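Local coordinates for StAR-related lipid transfer protein 5 (Homo sapiens, PDB 2R55) that probably binds cholesterol or related sterols and may help to carry them and other lipids within the cell, at residues L36-D41 and F193-L198; E81-V86 and G146-N151; D98-G103 and P212-R217; F177-P182 and K187-T192. All coordinates share one frame; numbering follows the deposited sequence.

From the N terminus, helix 21-40 gives the first segment of contact 1, which closes when strand 188-197 returns against it 152 residues later. Contact 2 opens on helix 79-86 and closes at strand 148-154, nested inside that loop. Contact 3 opens in between, at residues 98-103, but waits for helix 204-227, so it crosses both contacts 1 and 2. Contact 4, the hairpin 177-182/187-192, follows contact 2 in series and nests within contacts 1 and 3. Strands of contacts 2 and 4 are neighbours in one curled sheet; contact 1 ties the N-terminal helix to it, contact 2 ties helix 79-86 to it, and contact 3 joins a turn to the C-terminal helix.

Contact 1 of 4, residues L36-D41 and F193-L198; sequences LQYRRD and FFHTDL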
loop_
_atom_site.group_PDB
_atom_site.type_symbol
_atom_site.label_atom_id
_atom_site.label_comp_id
_atom_site.label_asym_id
_atom_site.label_seq_id
_atom_site.Cartn_x
_atom_site.Cartn_y
_atom_site.Cartn_z
ATOM N N LEU A 36 8.138 9.932 -1.833
ATOM C CA LEU A 36 8.300 10.951 -2.855
ATOM C C LEU A 36 9.456 10.626 -3.809
ATOM O O LEU A 36 9.326 10.777 -5.031
ATOM C CB LEU A 36 8.450 12.338 -2.224
ATOM C CG LEU A 36 8.198 13.534 -3.161
ATOM C CD1 LEU A 36 6.827 13.419 -3.863
ATOM C CD2 LEU A 36 8.359 14.903 -2.450
ATOM N N GLN A 37 10.568 10.144 -3.254
ATOM C CA GLN A 37 11.714 9.790 -4.071
ATOM C C GLN A 37 11.425 8.557 -4.940
ATOM O O GLN A 37 11.809 8.531 -6.114
ATOM C CB GLN A 37 13.001 9.671 -3.229
ATOM C CG GLN A 37 14.224 10.474 -3.790
ATOM C CD GLN A 37 13.907 11.957 -4.106
ATOM O OE1 GLN A 37 13.000 12.569 -3.509
ATOM N NE2 GLN A 37 14.663 12.537 -5.049
ATOM N N TYR A 38 10.690 7.579 -4.400
ATOM C CA TYR A 38 10.254 6.422 -5.191
ATOM C C TYR A 38 9.364 6.845 -6.372
ATOM O O TYR A 38 9.313 6.154 -7.382
ATOM C CB TYR A 38 9.413 5.423 -4.379
ATOM C CG TYR A 38 10.013 4.773 -3.148
ATOM C CD1 TYR A 38 11.381 4.661 -2.968
ATOM C CD2 TYR A 38 9.180 4.228 -2.181
ATOM C CE1 TYR A 38 11.900 4.053 -1.830
ATOM C CE2 TYR A 38 9.686 3.632 -1.059
ATOM C CZ TYR A 38 11.051 3.542 -0.889
ATOM O OH TYR A 38 11.551 2.942 0.234
ATOM N N ARG A 39 8.630 7.942 -6.229
ATOM C CA ARG A 39 7.685 8.337 -7.250
ATOM C C ARG A 39 8.424 9.005 -8.401
ATOM O O ARG A 39 8.056 8.858 -9.577
ATOM C CB ARG A 39 6.626 9.272 -6.656
ATOM C CG ARG A 39 5.659 9.907 -7.657
ATOM C CD ARG A 39 4.981 8.875 -8.516
ATOM N NE ARG A 39 4.083 9.473 -9.503
ATOM C CZ ARG A 39 4.419 9.777 -10.756
ATOM N NH1 ARG A 39 5.646 9.527 -11.203
ATOM N NH2 ARG A 39 3.509 10.309 -11.556
ATOM N N ARG A 40 9.478 9.734 -8.059
ATOM C CA ARG A 40 10.221 10.494 -9.043
ATOM C C ARG A 40 11.257 9.625 -9.728
ATOM O O ARG A 40 11.466 9.759 -10.922
ATOM C CB ARG A 40 10.864 11.701 -8.392
ATOM C CG ARG A 40 9.838 12.663 -7.829
ATOM C CD ARG A 40 10.451 13.634 -6.804
ATOM N NE ARG A 40 9.538 14.758 -6.651
ATOM C CZ ARG A 40 9.692 15.778 -5.810
ATOM N NH1 ARG A 40 8.782 16.749 -5.794
ATOM N NH2 ARG A 40 10.734 15.830 -4.986
ATOM N N ASP A 41 11.885 8.716 -8.989
ATOM C CA ASP A 41 12.995 7.948 -9.547
ATOM C C ASP A 41 12.558 7.190 -10.792
ATOM O O ASP A 41 11.473 6.601 -10.827
ATOM C CB ASP A 41 13.550 6.940 -8.536
ATOM C CG ASP A 41 14.308 7.585 -7.390
ATOM O OD1 ASP A 41 14.834 8.725 -7.519
ATOM O OD2 ASP A 41 14.415 6.916 -6.336
ATOM N N PHE A 193 3.017 1.809 -4.268
ATOM C CA PHE A 193 4.196 1.037 -3.954
ATOM C C PHE A 193 3.892 0.007 -2.891
ATOM O O PHE A 193 3.393 0.343 -1.821
ATOM C CB PHE A 193 5.324 1.957 -3.496
ATOM C CG PHE A 193 5.724 2.942 -4.525
ATOM C CD1 PHE A 193 6.609 2.587 -5.525
ATOM C CD2 PHE A 193 5.173 4.213 -4.532
ATOM C CE1 PHE A 193 6.957 3.492 -6.497
ATOM C CE2 PHE A 193 5.519 5.123 -5.509
ATOM C CZ PHE A 193 6.418 4.765 -6.491
ATOM N N PHE A 194 4.191 -1.248 -3.214
ATOM C CA PHE A 194 4.143 -2.354 -2.265
ATOM C C PHE A 194 5.565 -2.638 -1.849
ATOM O O PHE A 194 6.443 -2.806 -2.699
ATOM C CB PHE A 194 3.535 -3.580 -2.938
ATOM C CG PHE A 194 2.049 -3.515 -3.065
ATOM C CD1 PHE A 194 1.348 -2.380 -2.655
ATOM C CD2 PHE A 194 1.348 -4.564 -3.624
ATOM C CE1 PHE A 194 -0.036 -2.325 -2.770
ATOM C CE2 PHE A 194 -0.036 -4.507 -3.743
ATOM C CZ PHE A 194 -0.723 -3.390 -3.317
ATOM N N HIS A 195 5.807 -2.668 -0.548
ATOM C CA HIS A 195 7.171 -2.752 -0.038
ATOM C C HIS A 195 7.149 -3.692 1.121
ATOM O O HIS A 195 7.495 -3.336 2.247
ATOM C CB HIS A 195 7.605 -1.383 0.458
ATOM C CG HIS A 195 9.080 -1.152 0.391
ATOM N ND1 HIS A 195 9.631 0.106 0.475
ATOM C CD2 HIS A 195 10.118 -2.009 0.234
ATOM C CE1 HIS A 195 10.945 0.011 0.384
ATOM N NE2 HIS A 195 11.266 -1.260 0.238
ATOM N N THR A 196 6.723 -4.906 0.842
ATOM C CA THR A 196 6.234 -5.782 1.890
ATOM C C THR A 196 7.239 -6.840 2.227
ATOM O O THR A 196 7.821 -7.443 1.332
ATOM C CB THR A 196 4.969 -6.435 1.414
ATOM O OG1 THR A 196 3.986 -5.414 1.243
ATOM C CG2 THR A 196 4.474 -7.490 2.404
ATOM N N ASP A 197 7.450 -7.051 3.518
ATOM C CA ASP A 197 8.180 -8.233 3.969
ATOM C C ASP A 197 7.179 -9.222 4.536
ATOM O O ASP A 197 6.718 -9.096 5.673
ATOM C CB ASP A 197 9.220 -7.881 5.023
ATOM C CG ASP A 197 10.032 -9.073 5.453
ATOM O OD1 ASP A 197 9.960 -10.131 4.792
ATOM O OD2 ASP A 197 10.761 -8.961 6.459
ATOM N N LEU A 198 6.821 -10.206 3.732
ATOM C CA LEU A 198 5.975 -11.284 4.207
ATOM C C LEU A 198 6.525 -11.968 5.445
ATOM O O LEU A 198 5.752 -12.453 6.277
ATOM C CB LEU A 198 5.721 -12.273 3.087
ATOM C CG LEU A 198 4.792 -11.625 2.041
ATOM C CD1 LEU A 198 4.674 -12.533 0.831
ATOM C CD2 LEU A 198 3.428 -11.264 2.620
#
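Tyr38 meets Phe193 and His195 with different parts of its side chain, and the three rings form an aromatic cluster between a helix and a strand. The first meeting is made by the methylene: Tyr38 CB stands over one face of the Phe193 ring, 3.9 Å from its centroid and 18° off the ring normal, a CH-pi contact displaced toward the rim. The Tyr38 torsion sets up the second, because with CG beside the backbone N and anti to the carbonyl carbon (chi1 -59°) the ring leaves the helix with its edge toward that face. The centroids of the Tyr38 and Phe193 rings are 5.7 Å apart and their planes meet at 56°, an edge-to-face pair well short of perpendicular. Phe193 also reaches the helix backbone, its CZ lying 3.3 Å from Tyr38 O.

At the far end, Tyr38 OH sits in the plane of the imidazole, at its edge, 3.0 Å from His195 CE1. The His195 CG lies anti to its own backbone N, which carries the ring out to cross the tyrosine at about a right angle. Both imidazole nitrogens have partners, ND1 with Pro173 O and NE2 with Ser61 OG, so the ring's rotation is fixed from outside the pair. Arg39 adds its CB, 4.4 Å from Phe193 CE2, before its chain turns away to a salt bridge from Arg39 NE to Glu179 OE2. Buried aromatic packing of this sort seats the last turn of N-terminal helix 21-40 on the curved sheet of the START domain's helix-grip fold.

Contact 2 of 4, residues E81-V86 and G146-N151; sequences EVWDCV and GTISSN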
loop_
_atom_site.group_PDB
_atom_site.type_symbol
_atom_site.label_atom_id
_atom_site.label_comp_id
_atom_site.label_asym_id
_atom_site.label_seq_id
_atom_site.Cartn_x
_atom_site.Cartn_y
_atom_site.Cartn_z
ATOM N N GLU A 81 -13.125 10.007 -4.839
ATOM C CA GLU A 81 -13.654 8.653 -4.895
ATOM C C GLU A 81 -12.525 7.631 -4.792
ATOM O O GLU A 81 -12.600 6.693 -3.991
ATOM C CB GLU A 81 -14.458 8.435 -6.178
ATOM C CG GLU A 81 -15.961 8.654 -6.021
ATOM C CD GLU A 81 -16.687 8.750 -7.356
ATOM O OE1 GLU A 81 -16.008 8.735 -8.407
ATOM O OE2 GLU A 81 -17.940 8.851 -7.360
ATOM N N VAL A 82 -11.462 7.828 -5.581
ATOM C CA VAL A 82 -10.343 6.888 -5.568
ATOM C C VAL A 82 -9.656 6.939 -4.227
ATOM O O VAL A 82 -9.175 5.921 -3.750
ATOM C CB VAL A 82 -9.300 7.106 -6.706
ATOM C CG1 VAL A 82 -9.971 7.519 -7.996
ATOM C CG2 VAL A 82 -8.249 8.111 -6.303
ATOM N N TRP A 83 -9.618 8.117 -3.615
ATOM C CA TRP A 83 -8.954 8.248 -2.332
ATOM C C TRP A 83 -9.784 7.570 -1.257
ATOM O O TRP A 83 -9.254 6.800 -0.451
ATOM C CB TRP A 83 -8.653 9.701 -1.977
ATOM C CG TRP A 83 -8.234 9.869 -0.556
ATOM C CD1 TRP A 83 -9.005 10.309 0.474
ATOM C CD2 TRP A 83 -6.949 9.568 0.008
ATOM N NE1 TRP A 83 -8.287 10.312 1.644
ATOM C CE2 TRP A 83 -7.017 9.868 1.386
ATOM C CE3 TRP A 83 -5.748 9.086 -0.517
ATOM C CZ2 TRP A 83 -5.930 9.706 2.244
ATOM C CZ3 TRP A 83 -4.678 8.915 0.340
ATOM C CH2 TRP A 83 -4.777 9.224 1.708
ATOM N N ASP A 84 -11.089 7.823 -1.272
ATOM C CA ASP A 84 -12.000 7.150 -0.342
ATOM C C ASP A 84 -11.840 5.636 -0.302
ATOM O O ASP A 84 -12.039 5.010 0.738
ATOM C CB ASP A 84 -13.449 7.532 -0.610
ATOM C CG ASP A 84 -13.933 8.595 0.340
ATOM O OD1 ASP A 84 -13.090 8.943 1.255
ATOM O OD2 ASP A 84 -15.131 9.080 0.179
ATOM N N CYS A 85 -11.463 5.066 -1.441
ATOM C CA CYS A 85 -11.206 3.643 -1.555
ATOM C C CYS A 85 -9.950 3.178 -0.824
ATOM O O CYS A 85 -9.983 2.159 -0.116
ATOM C CB CYS A 85 -11.114 3.258 -3.024
ATOM S SG CYS A 85 -12.666 3.443 -3.890
ATOM N N VAL A 86 -8.856 3.918 -0.985
ATOM C CA VAL A 86 -7.553 3.470 -0.472
ATOM C C VAL A 86 -7.154 4.144 0.838
ATOM O O VAL A 86 -6.246 3.694 1.513
ATOM C CB VAL A 86 -6.422 3.659 -1.510
ATOM C CG1 VAL A 86 -6.734 2.905 -2.807
ATOM C CG2 VAL A 86 -6.181 5.150 -1.780
ATOM N N GLY A 146 -2.509 18.910 -5.727
ATOM C CA GLY A 146 -3.778 18.282 -5.398
ATOM C C GLY A 146 -3.586 16.833 -4.979
ATOM O O GLY A 146 -4.440 16.250 -4.299
ATOM N N THR A 147 -2.462 16.256 -5.397
ATOM C CA THR A 147 -2.100 14.903 -5.030
ATOM C C THR A 147 -2.353 14.669 -3.546
ATOM O O THR A 147 -1.986 15.490 -2.699
ATOM C CB THR A 147 -0.622 14.587 -5.398
ATOM O OG1 THR A 147 -0.461 14.644 -6.819
ATOM C CG2 THR A 147 -0.222 13.206 -4.943
ATOM N N ILE A 148 -3.033 13.561 -3.254
ATOM C CA ILE A 148 -3.209 13.082 -1.898
ATOM C C ILE A 148 -2.438 11.764 -1.865
ATOM O O ILE A 148 -2.509 10.977 -2.814
ATOM C CB ILE A 148 -4.707 12.879 -1.549
ATOM C CG1 ILE A 148 -5.558 14.037 -2.092
ATOM C CG2 ILE A 148 -4.900 12.779 -0.038
ATOM C CD1 ILE A 148 -7.062 13.829 -2.019
ATOM N N SER A 149 -1.681 11.527 -0.796
ATOM C CA SER A 149 -0.878 10.308 -0.707
ATOM C C SER A 149 -1.016 9.579 0.626
ATOM O O SER A 149 -1.379 10.183 1.649
ATOM C CB SER A 149 0.597 10.610 -0.970
ATOM O OG SER A 149 1.261 10.969 0.229
ATOM N N SER A 150 -0.718 8.277 0.607
ATOM C CA SER A 150 -0.665 7.509 1.826
ATOM C C SER A 150 0.723 6.945 1.947
ATOM O O SER A 150 1.312 6.474 0.966
ATOM C CB SER A 150 -1.727 6.404 1.860
ATOM O OG SER A 150 -1.663 5.564 0.720
ATOM N N ASN A 151 1.240 6.988 3.166
ATOM C CA ASN A 151 2.634 6.686 3.426
ATOM C C ASN A 151 2.700 5.860 4.692
ATOM O O ASN A 151 2.465 6.353 5.793
ATOM C CB ASN A 151 3.423 7.990 3.588
ATOM C CG ASN A 151 3.261 8.942 2.386
ATOM O OD1 ASN A 151 3.983 8.844 1.395
ATOM N ND2 ASN A 151 2.326 9.862 2.488
#
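Ile148 sets its CG2 methyl over the centre of the Trp83 six-membered ring, 3.6 Å from the centroid and only 4° off the normal, a nearly ideal CH-pi contact. The methyl gets there because CG2 is anti to the isoleucine N, with CG1 beside that N (chi1 -42°); the two side chains cross at about a right angle. Farther along the ring, Trp83 CH2 comes within 3.5 Å of Ser149 O, while Trp83 CZ3 brings the ring edge 4.0 Å from Ser150 N.

The next shell holds the strand in place. Ile148 pairs through its backbone with Cys178, whose side chain also touches Trp83, and Ser150 OG bonds to Cys176 N. Ser149, directed away from the helix, takes a hydrogen bond of 2.7 Å from Asn151 ND2 to its OG. Helix 81-86 and strand 148-151 run nearly parallel, 13° between directions, with their axes 10.0 Å apart, a spacing the indole bridges.

With an alanine in place of Trp83, the Ile148 methyl would probably lose its aromatic platform and a gap would open between helix and strand. The two segments share no hydrogen bond, so their direct contact rests mainly on dispersion, a methyl on the pi face and the indole rim against the strand backbone.

Contact 3 of 4, residues D98-G103 and P212-R217; sequences DENVTG and PRSMTR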
loop_
_atom_site.group_PDB
_atom_site.type_symbol
_atom_site.label_atom_id
_atom_site.label_comp_id
_atom_site.label_asym_id
_atom_site.label_seq_id
_atom_site.Cartn_x
_atom_site.Cartn_y
_atom_site.Cartn_z
ATOM N N ASP A 98 -10.686 -4.992 -1.634
ATOM C CA ASP A 98 -9.328 -5.509 -1.828
ATOM C C ASP A 98 -9.188 -6.959 -1.379
ATOM O O ASP A 98 -9.145 -7.247 -0.178
ATOM C CB ASP A 98 -8.307 -4.627 -1.108
ATOM C CG ASP A 98 -6.869 -5.075 -1.344
ATOM O OD1 ASP A 98 -6.541 -5.621 -2.426
ATOM O OD2 ASP A 98 -6.056 -4.857 -0.432
ATOM N N GLU A 99 -9.094 -7.868 -2.347
ATOM C CA GLU A 99 -9.050 -9.304 -2.050
ATOM C C GLU A 99 -7.979 -9.677 -1.024
ATOM O O GLU A 99 -8.071 -10.719 -0.389
ATOM C CB GLU A 99 -8.905 -10.145 -3.337
ATOM C CG GLU A 99 -7.580 -9.975 -4.090
ATOM C CD GLU A 99 -7.225 -11.153 -5.005
ATOM O OE1 GLU A 99 -8.140 -11.829 -5.524
ATOM O OE2 GLU A 99 -6.009 -11.388 -5.216
ATOM N N ASN A 100 -6.982 -8.800 -0.860
ATOM C CA ASN A 100 -5.836 -9.043 0.022
ATOM C C ASN A 100 -5.920 -8.462 1.428
ATOM O O ASN A 100 -4.896 -8.357 2.127
ATOM C CB ASN A 100 -4.559 -8.544 -0.637
ATOM C CG ASN A 100 -3.745 -9.657 -1.223
ATOM O OD1 ASN A 100 -3.780 -10.787 -0.743
ATOM N ND2 ASN A 100 -2.994 -9.346 -2.264
ATOM N N VAL A 101 -7.128 -8.097 1.840
ATOM C CA VAL A 101 -7.345 -7.444 3.122
ATOM C C VAL A 101 -8.613 -7.987 3.758
ATOM O O VAL A 101 -9.684 -7.948 3.155
ATOM C CB VAL A 101 -7.410 -5.883 2.974
ATOM C CG1 VAL A 101 -8.093 -5.226 4.180
ATOM C CG2 VAL A 101 -6.015 -5.299 2.775
ATOM N N THR A 102 -8.480 -8.491 4.977
ATOM C CA THR A 102 -9.609 -9.044 5.709
ATOM C C THR A 102 -9.947 -8.218 6.943
ATOM O O THR A 102 -11.112 -8.124 7.329
ATOM C CB THR A 102 -9.365 -10.513 6.115
ATOM O OG1 THR A 102 -7.989 -10.696 6.474
ATOM C CG2 THR A 102 -9.686 -11.438 4.958
ATOM N N GLY A 103 -8.928 -7.618 7.552
ATOM C CA GLY A 103 -9.105 -6.835 8.772
ATOM C C GLY A 103 -8.302 -5.547 8.786
ATOM O O GLY A 103 -7.090 -5.569 8.662
ATOM N N PRO A 212 3.911 -9.165 -8.112
ATOM C CA PRO A 212 3.457 -8.662 -9.413
ATOM C C PRO A 212 1.951 -8.841 -9.592
ATOM O O PRO A 212 1.220 -7.860 -9.803
ATOM C CB PRO A 212 4.190 -9.555 -10.411
ATOM C CG PRO A 212 5.367 -10.067 -9.694
ATOM C CD PRO A 212 5.152 -9.945 -8.227
ATOM N N ARG A 213 1.509 -10.090 -9.466
ATOM C CA ARG A 213 0.119 -10.484 -9.636
ATOM C C ARG A 213 -0.781 -9.806 -8.624
ATOM O O ARG A 213 -1.931 -9.488 -8.919
ATOM C CB ARG A 213 -0.018 -11.997 -9.480
ATOM C CG ARG A 213 0.665 -12.814 -10.569
ATOM C CD ARG A 213 -0.218 -14.017 -11.020
ATOM N NE ARG A 213 -0.403 -15.014 -9.963
ATOM C CZ ARG A 213 -1.267 -16.032 -10.014
ATOM N NH1 ARG A 213 -2.054 -16.222 -11.080
ATOM N NH2 ARG A 213 -1.347 -16.874 -8.988
ATOM N N SER A 214 -0.242 -9.580 -7.433
ATOM C CA SER A 214 -0.982 -8.949 -6.353
ATOM C C SER A 214 -1.316 -7.508 -6.742
ATOM O O SER A 214 -2.430 -7.042 -6.509
ATOM C CB SER A 214 -0.157 -9.000 -5.057
ATOM O OG SER A 214 -0.935 -8.686 -3.914
ATOM N N MET A 215 -0.355 -6.827 -7.372
ATOM C CA MET A 215 -0.541 -5.443 -7.839
ATOM C C MET A 215 -1.554 -5.285 -8.987
ATOM O O MET A 215 -2.385 -4.385 -8.954
ATOM C CB MET A 215 0.807 -4.834 -8.227
ATOM C CG MET A 215 0.774 -3.341 -8.560
ATOM S SD MET A 215 0.853 -2.270 -7.113
ATOM C CE MET A 215 2.563 -2.425 -6.642
ATOM N N THR A 216 -1.475 -6.149 -9.999
ATOM C CA THR A 216 -2.416 -6.106 -11.135
ATOM C C THR A 216 -3.871 -6.412 -10.727
ATOM O O THR A 216 -4.816 -5.855 -11.297
ATOM C CB THR A 216 -2.022 -7.082 -12.250
ATOM O OG1 THR A 216 -2.084 -8.426 -11.749
ATOM C CG2 THR A 216 -0.624 -6.770 -12.766
ATOM N N ARG A 217 -4.018 -7.290 -9.738
ATOM C CA ARG A 217 -5.300 -7.611 -9.122
ATOM C C ARG A 217 -5.818 -6.478 -8.245
ATOM O O ARG A 217 -7.030 -6.249 -8.157
ATOM C CB ARG A 217 -5.167 -8.890 -8.269
ATOM C CG ARG A 217 -5.590 -10.156 -8.979
ATOM C CD ARG A 217 -4.668 -11.337 -8.654
ATOM N NE ARG A 217 -5.355 -12.621 -8.866
ATOM C CZ ARG A 217 -5.661 -13.133 -10.060
ATOM N NH1 ARG A 217 -5.332 -12.492 -11.188
ATOM N NH2 ARG A 217 -6.304 -14.290 -10.127
#
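A type I beta turn, Asp98 to Val101, presents its two central residues, Glu99 and Asn100, to the side of the C-terminal helix at Arg217 and Ser214. The turn is closed by Val101 N bonding to Asp98 O at 3.0 Å.

The Glu99 side chain starts with CG between the backbone N and the carbonyl carbon (chi1 66°) and then runs extended, which carries its carboxylate across to the arginine at a slant. There OE2 lies 3.7 Å from Arg217 CD and 3.9 Å from Arg217 NE, a long salt bridge. The oxygen is near the guanidinium plane, at its edge, yet the carboxylate and guanidinium planes stand 73° apart, so the two groups do not engage in a flat, two-pronged pairing. Both residues are exposed, and solvent is likely to weaken this attraction further. One residue on, Asn100 ND2 approaches Ser214 OG to 2.7 Å, but the angle is poor and the closeness does not qualify as a hydrogen bond.

Within the helix, Arg213 O accepts from Arg217 N and from Thr216 OG1, both on the same face of its carbonyl plane; Thr216 OG1 also bonds to Arg49 NH2.

The loop holding the turn leads from helix 94-97 to strand 103-109, at whose start Thr102 and Gly103 face Ser120 in a classic beta bulge. Asn100 also touches Phe210 and Asp98 touches Phe218, both on helix 204-227. Met215 points away from the turn, to Thr192 and Phe194, so here the helix lies between the turn and strand 188-197.

Contact 4 of 4, residues F177-P182 and K187-T192; sequences FCEPLP and KTNLVT
An antiparallel beta hairpin joins strands 167-180 and 188-197, and its paired ends bring Phe177 opposite Val191 and Glu179 opposite Asn189. Both are hydrogen-bonded pairs. Phe177 N to Val191 O is nearly straight at 173°, and Val191 N returns to Phe177 O at 3.2 Å. Glu179 N reaches Asn189 O at 2.8 Å, answered by Asn189 N to Glu179 O. Between them Cys178 and Leu190 make a non-hydrogen-bonded pair, where Leu190 CA gives a CH...O contact of 3.4 Å to Phe177 O.

In the helix-grip fold helices pack on both faces of the sheet. Phe177, Glu179 and Val191 meet N-terminal helix 21-40, with Asn189 on the same face; on the other, Cys178 meets helix 79-86 and Leu190 meets helix 204-227 at Leu222.

Asn189 CG is anti to its backbone N (chi1 -162°) and Glu179 runs extended beyond CG, which lays amide and carboxylate side by side, planes 23° apart, with a weak bond of 3.1 Å from Asn189 ND2 to Glu179 OE1. A leucine in place of Glu179 would probably strand the Arg39 charge now paired with OE2 and leave the Asn189 amide, of these two bonds, only its weak one to Glu72 OE2. Leu181 crosses Asn189 at a slant, its CD1 packing 3.5 Å from Asn189 CB.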
loop_
_atom_site.group_PDB
_atom_site.type_symbol
_atom_site.label_atom_id
_atom_site.label_comp_id
_atom_site.label_asym_id
_atom_site.label_seq_id
_atom_site.Cartn_x
_atom_site.Cartn_y
_atom_site.Cartn_z
ATOM N N PHE A 177 -0.070 7.177 -4.186
ATOM C CA PHE A 177 -0.209 8.547 -4.676
ATOM C C PHE A 177 -1.492 8.691 -5.523
ATOM O O PHE A 177 -1.663 8.004 -6.541
ATOM C CB PHE A 177 1.017 8.941 -5.500
ATOM C CG PHE A 177 2.261 9.153 -4.685
ATOM C CD1 PHE A 177 3.121 8.092 -4.411
ATOM C CD2 PHE A 177 2.588 10.423 -4.205
ATOM C CE1 PHE A 177 4.304 8.284 -3.663
ATOM C CE2 PHE A 177 3.753 10.627 -3.454
ATOM C CZ PHE A 177 4.619 9.539 -3.178
ATOM N N CYS A 178 -2.401 9.553 -5.082
ATOM C CA CYS A 178 -3.608 9.873 -5.857
ATOM C C CYS A 178 -3.424 11.242 -6.513
ATOM O O CYS A 178 -3.455 12.255 -5.822
ATOM C CB CYS A 178 -4.836 9.906 -4.945
ATOM S SG CYS A 178 -5.264 8.367 -4.101
ATOM N N GLU A 179 -3.227 11.264 -7.833
ATOM C CA GLU A 179 -2.815 12.495 -8.543
ATOM C C GLU A 179 -3.864 12.963 -9.545
ATOM O O GLU A 179 -4.189 12.234 -10.481
ATOM C CB GLU A 179 -1.459 12.325 -9.269
ATOM C CG GLU A 179 -0.404 11.493 -8.503
ATOM C CD GLU A 179 0.833 11.120 -9.342
ATOM O OE1 GLU A 179 0.730 10.940 -10.577
ATOM O OE2 GLU A 179 1.921 10.998 -8.756
ATOM N N PRO A 180 -4.378 14.194 -9.365
ATOM C CA PRO A 180 -5.373 14.762 -10.287
ATOM C C PRO A 180 -4.755 15.035 -11.660
ATOM O O PRO A 180 -3.537 15.255 -11.756
ATOM C CB PRO A 180 -5.778 16.067 -9.601
ATOM C CG PRO A 180 -4.568 16.444 -8.786
ATOM C CD PRO A 180 -4.024 15.137 -8.287
ATOM N N LEU A 181 -5.594 15.006 -12.699
ATOM C CA LEU A 181 -5.147 15.063 -14.094
ATOM C C LEU A 181 -5.818 16.190 -14.849
ATOM O O LEU A 181 -7.042 16.292 -14.822
ATOM C CB LEU A 181 -5.450 13.741 -14.803
ATOM C CG LEU A 181 -4.325 12.728 -15.020
ATOM C CD1 LEU A 181 -3.380 12.644 -13.833
ATOM C CD2 LEU A 181 -4.913 11.372 -15.352
ATOM N N PRO A 182 -5.022 17.040 -15.534
ATOM C CA PRO A 182 -5.581 18.165 -16.274
ATOM C C PRO A 182 -5.948 17.754 -17.692
ATOM O O PRO A 182 -6.998 18.227 -18.208
ATOM C CB PRO A 182 -4.429 19.180 -16.303
ATOM C CG PRO A 182 -3.197 18.451 -15.794
ATOM C CD PRO A 182 -3.554 16.998 -15.652
ATOM N N LYS A 187 -10.549 12.348 -14.620
ATOM C CA LYS A 187 -9.906 11.073 -14.244
ATOM C C LYS A 187 -8.807 11.258 -13.177
ATOM O O LYS A 187 -8.522 12.386 -12.772
ATOM C CB LYS A 187 -9.317 10.383 -15.480
ATOM C CG LYS A 187 -10.337 9.875 -16.488
ATOM C CD LYS A 187 -10.557 10.899 -17.601
ATOM C CE LYS A 187 -11.809 10.612 -18.410
ATOM N NZ LYS A 187 -12.068 11.727 -19.356
ATOM N N THR A 188 -8.185 10.152 -12.740
ATOM C CA THR A 188 -7.159 10.173 -11.678
ATOM C C THR A 188 -6.016 9.166 -11.911
ATOM O O THR A 188 -6.259 7.998 -12.225
ATOM C CB THR A 188 -7.777 9.896 -10.277
ATOM O OG1 THR A 188 -8.989 10.649 -10.111
ATOM C CG2 THR A 188 -6.798 10.266 -9.159
ATOM N N ASN A 189 -4.777 9.622 -11.741
ATOM C CA ASN A 189 -3.606 8.770 -11.858
ATOM C C ASN A 189 -3.279 8.209 -10.479
ATOM O O ASN A 189 -3.182 8.970 -9.497
ATOM C CB ASN A 189 -2.411 9.555 -12.415
ATOM C CG ASN A 189 -1.313 8.655 -12.973
ATOM O OD1 ASN A 189 -1.423 8.118 -14.081
ATOM N ND2 ASN A 189 -0.233 8.514 -12.212
ATOM N N LEU A 190 -3.137 6.882 -10.414
ATOM C CA LEU A 190 -2.808 6.168 -9.188
ATOM C C LEU A 190 -1.482 5.400 -9.311
ATOM O O LEU A 190 -1.378 4.424 -10.083
ATOM C CB LEU A 190 -3.929 5.195 -8.808
ATOM C CG LEU A 190 -3.724 4.304 -7.571
ATOM C CD1 LEU A 190 -3.647 5.131 -6.284
ATOM C CD2 LEU A 190 -4.810 3.266 -7.446
ATOM N N VAL A 191 -0.488 5.839 -8.536
ATOM C CA VAL A 191 0.807 5.166 -8.448
ATOM C C VAL A 191 0.966 4.617 -7.030
ATOM O O VAL A 191 0.850 5.363 -6.040
ATOM C CB VAL A 191 1.971 6.112 -8.796
ATOM C CG1 VAL A 191 3.278 5.325 -8.979
ATOM C CG2 VAL A 191 1.653 6.890 -10.047
ATOM N N THR A 192 1.195 3.308 -6.937
ATOM C CA THR A 192 1.223 2.640 -5.649
ATOM C C THR A 192 2.508 1.852 -5.502
ATOM O O THR A 192 3.009 1.269 -6.477
ATOM C CB THR A 192 0.076 1.634 -5.473
ATOM O OG1 THR A 192 0.265 0.542 -6.378
ATOM C CG2 THR A 192 -1.291 2.257 -5.713
#